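Local coordinates for transketolase (Campylobacter jejuni, PDB 3L84), which belongs to the transketolase family of thiamine diphosphate-binding enzymes and is built as a dimer of three-domain subunits, at residues 194-198 / 199-203. Sequence-based numbering, arbitrary orientation.
Sequences FNENV and KMRFE
Arg201 NH1 lies at the edge of the Phe194 ring, near its plane and 4.1 Å from CZ, with ring and guanidinium turned 57° against each other; this is edge contact, not a stack. Val198 CG2 meets another part of the same rim in plane, while Glu196 N lies over one face, displaced toward the rim. At the Phe202 ring the in-plane edge partner is Val198 O, 3.4 Å from CD1, and the Val198 side chain lies alongside, its CG1 against CD1.

The guanidinium of Arg201 is gripped at its own edge: NH1 donates to the syn side of Glu196 OE1 at 3.0 Å, a salt bridge whose hydrogen bond is bent and clearly tilted from both planes. NH1 also bonds to Leu155 O, and Tyr161 adds a cation-pi contact. Glu196 OE2 is bound by Tyr161 OH and, across the dimer interface, by Ser165 and Gln205 of the second subunit, so both carboxylate oxygens are engaged.

After Asn197 the chain enters helix 198-204 of the thiamine diphosphate-binding domain, with Asn197 as N-cap. Its CG stands anti to the backbone N (chi1 -176°), bringing OD1 to 3.0 Å from Met200 N; the N-H points almost straight at the oxygen (171°) but approaches from above the carbonyl plane. The first helical turns follow, Arg201 N bonding to Asn197 O and Phe202 N to Val198 O. One turn along the helix, Lys199 NZ forms a salt bridge with Glu203 OE1 at 2.8 Å. Val198 and Phe202 both pack on Leu235 of strand 234-239, seating the helix against the parallel sheet.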
ATOM      1  N   PHE A 194      -0.291 -10.863 -18.806  1.00  8.56           N
ATOM      2  CA  PHE A 194      -1.538 -10.116 -18.987  1.00  8.69           C
ATOM      3  C   PHE A 194      -2.195 -10.483 -20.286  1.00  9.56           C
ATOM      4  O   PHE A 194      -1.510 -10.475 -21.328  1.00 11.26           O
ATOM      5  CB  PHE A 194      -1.248  -8.611 -18.972  1.00  9.33           C
ATOM      6  CG  PHE A 194      -2.478  -7.723 -19.020  1.00  9.69           C
ATOM      7  CD1 PHE A 194      -3.075  -7.268 -17.873  1.00 10.20           C
ATOM      8  CD2 PHE A 194      -2.978  -7.284 -20.249  1.00 10.79           C
ATOM      9  CE1 PHE A 194      -4.135  -6.412 -17.912  1.00  9.45           C
ATOM     10  CE2 PHE A 194      -4.065  -6.429 -20.281  1.00 10.94           C
ATOM     11  CZ  PHE A 194      -4.621  -5.971 -19.126  1.00 11.06           C
ATOM     12  N   ASN A 195      -3.472 -10.857 -20.245  1.00  8.56           N
ATOM     13  CA  ASN A 195      -4.230 -11.127 -21.481  1.00  8.63           C
ATOM     14  C   ASN A 195      -5.708 -10.737 -21.355  1.00  8.87           C
ATOM     15  O   ASN A 195      -6.553 -11.311 -22.052  1.00  9.28           O
ATOM     16  CB  ASN A 195      -4.070 -12.588 -21.930  1.00  9.43           C
ATOM     17  CG  ASN A 195      -4.854 -13.557 -21.102  1.00  9.97           C
ATOM     18  OD1 ASN A 195      -5.236 -13.274 -19.973  1.00  9.91           O
ATOM     19  ND2 ASN A 195      -5.105 -14.750 -21.660  1.00 11.95           N
ATOM     20  N   GLU A 196      -6.021  -9.745 -20.549  1.00  7.91           N
ATOM     21  CA  GLU A 196      -7.392  -9.232 -20.413  1.00  7.72           C
ATOM     22  C   GLU A 196      -7.923  -8.723 -21.738  1.00  8.81           C
ATOM     23  O   GLU A 196      -7.162  -8.219 -22.573  1.00  9.67           O
ATOM     24  CB  GLU A 196      -7.475  -8.044 -19.441  1.00  8.35           C
ATOM     25  CG  GLU A 196      -7.063  -8.392 -18.059  1.00  8.38           C
ATOM     26  CD  GLU A 196      -7.221  -7.253 -17.072  1.00  9.35           C
ATOM     27  OE1 GLU A 196      -7.529  -6.115 -17.461  1.00 10.01           O
ATOM     28  OE2 GLU A 196      -6.980  -7.524 -15.865  1.00  9.06           O
ATOM     29  N   ASN A 197      -9.241  -8.829 -21.898  1.00  9.24           N
ATOM     30  CA  ASN A 197      -9.952  -8.105 -22.938  1.00  9.43           C
ATOM     31  C   ASN A 197     -10.140  -6.681 -22.406  1.00  9.19           C
ATOM     32  O   ASN A 197     -11.046  -6.397 -21.618  1.00  9.56           O
ATOM     33  CB  ASN A 197     -11.268  -8.800 -23.261  1.00  9.51           C
ATOM     34  CG  ASN A 197     -11.996  -8.138 -24.404  1.00  9.97           C
ATOM     35  OD1 ASN A 197     -11.866  -6.930 -24.618  1.00 10.74           O
ATOM     36  ND2 ASN A 197     -12.760  -8.926 -25.139  1.00 15.17           N
ATOM     37  N   VAL A 198      -9.224  -5.795 -22.795  1.00  9.94           N
ATOM     38  CA  VAL A 198      -9.172  -4.446 -22.248  1.00 10.03           C
ATOM     39  C   VAL A 198     -10.425  -3.644 -22.635  1.00  8.74           C
ATOM     40  O   VAL A 198     -10.972  -2.919 -21.802  1.00  8.97           O
ATOM     41  CB  VAL A 198      -7.865  -3.723 -22.671  1.00  9.91           C
ATOM     42  CG1 VAL A 198      -7.888  -2.214 -22.256  1.00 11.70           C
ATOM     43  CG2 VAL A 198      -6.651  -4.459 -22.053  1.00 12.05           C
ATOM     44  N   LYS A 199     -10.912  -3.819 -23.873  1.00  9.55           N
ATOM     45  CA  LYS A 199     -12.138  -3.148 -24.271  1.00  9.98           C
ATOM     46  C   LYS A 199     -13.308  -3.545 -23.359  1.00  9.67           C
ATOM     47  O   LYS A 199     -14.024  -2.692 -22.841  1.00  9.83           O
ATOM     48  CB  LYS A 199     -12.435  -3.456 -25.732  1.00 11.21           C
ATOM     49  CG  LYS A 199     -13.720  -2.866 -26.281  1.00 14.15           C
ATOM     50  CD  LYS A 199     -13.739  -3.011 -27.815  1.00 17.52           C
ATOM     51  CE  LYS A 199     -14.840  -2.200 -28.434  1.00 20.82           C
ATOM     52  NZ  LYS A 199     -16.151  -2.829 -28.226  1.00 22.61           N
HETATM   53  N   MSE A 200     -13.472  -4.847 -23.130  1.00  9.06           N
HETATM   54  CA  MSE A 200     -14.533  -5.307 -22.256  1.00  9.76           C
HETATM   55  C   MSE A 200     -14.405  -4.839 -20.812  1.00  7.97           C
HETATM   56  O   MSE A 200     -15.409  -4.475 -20.163  1.00  8.45           O
HETATM   57  CB  MSE A 200     -14.616  -6.833 -22.289  1.00  9.97           C
HETATM   58  CG  MSE A 200     -15.839  -7.415 -21.638  1.00 13.22           C
HETATM   59 SE   MSE A 200     -15.995  -9.319 -21.818  0.60 18.21          SE
HETATM   60  CE  MSE A 200     -15.073  -9.672 -23.338  1.00  7.90           C
ATOM     61  N   ARG A 201     -13.172  -4.830 -20.295  1.00  8.12           N
ATOM     62  CA  ARG A 201     -12.904  -4.349 -18.957  1.00  7.99           C
ATOM     63  C   ARG A 201     -13.393  -2.929 -18.795  1.00  7.79           C
ATOM     64  O   ARG A 201     -14.078  -2.606 -17.817  1.00  8.43           O
ATOM     65  CB  ARG A 201     -11.399  -4.406 -18.717  1.00  8.49           C
ATOM     66  CG  ARG A 201     -10.856  -3.526 -17.605  1.00  8.27           C
ATOM     67  CD  ARG A 201      -9.356  -3.508 -17.633  1.00  8.49           C
ATOM     68  NE  ARG A 201      -8.832  -2.512 -16.715  1.00  8.07           N
ATOM     69  CZ  ARG A 201      -7.568  -2.450 -16.319  1.00  7.65           C
ATOM     70  NH1 ARG A 201      -6.678  -3.375 -16.705  1.00  7.62           N
ATOM     71  NH2 ARG A 201      -7.164  -1.443 -15.540  1.00  8.10           N
ATOM     72  N   PHE A 202     -13.025  -2.070 -19.748  1.00  7.96           N
ATOM     73  CA  PHE A 202     -13.393  -0.660 -19.617  1.00  8.30           C
ATOM     74  C   PHE A 202     -14.861  -0.384 -19.930  1.00  8.64           C
ATOM     75  O   PHE A 202     -15.479   0.486 -19.316  1.00  8.13           O
ATOM     76  CB  PHE A 202     -12.466   0.215 -20.458  1.00  8.03           C
ATOM     77  CG  PHE A 202     -11.154   0.523 -19.765  1.00  7.55           C
ATOM     78  CD1 PHE A 202     -10.115  -0.376 -19.792  1.00  8.54           C
ATOM     79  CD2 PHE A 202     -10.973   1.721 -19.119  1.00  8.60           C
ATOM     80  CE1 PHE A 202      -8.917  -0.103 -19.147  1.00  8.59           C
ATOM     81  CE2 PHE A 202      -9.790   2.002 -18.479  1.00  9.83           C
ATOM     82  CZ  PHE A 202      -8.753   1.072 -18.502  1.00  8.88           C
ATOM     83  N   GLU A 203     -15.437  -1.153 -20.860  1.00  8.42           N
ATOM     84  CA  GLU A 203     -16.873  -1.053 -21.069  1.00  8.85           C
ATOM     85  C   GLU A 203     -17.657  -1.479 -19.827  1.00  8.32           C
ATOM     86  O   GLU A 203     -18.683  -0.886 -19.494  1.00  9.12           O
ATOM     87  CB  GLU A 203     -17.296  -1.862 -22.308  1.00  9.14           C
ATOM     88  CG  GLU A 203     -16.803  -1.187 -23.610  1.00 10.79           C
ATOM     89  CD  GLU A 203     -17.139  -1.936 -24.896  1.00 13.65           C
ATOM     90  OE1 GLU A 203     -16.962  -1.325 -25.990  1.00 16.19           O
ATOM     91  OE2 GLU A 203     -17.558  -3.114 -24.862  1.00 16.71           O
TER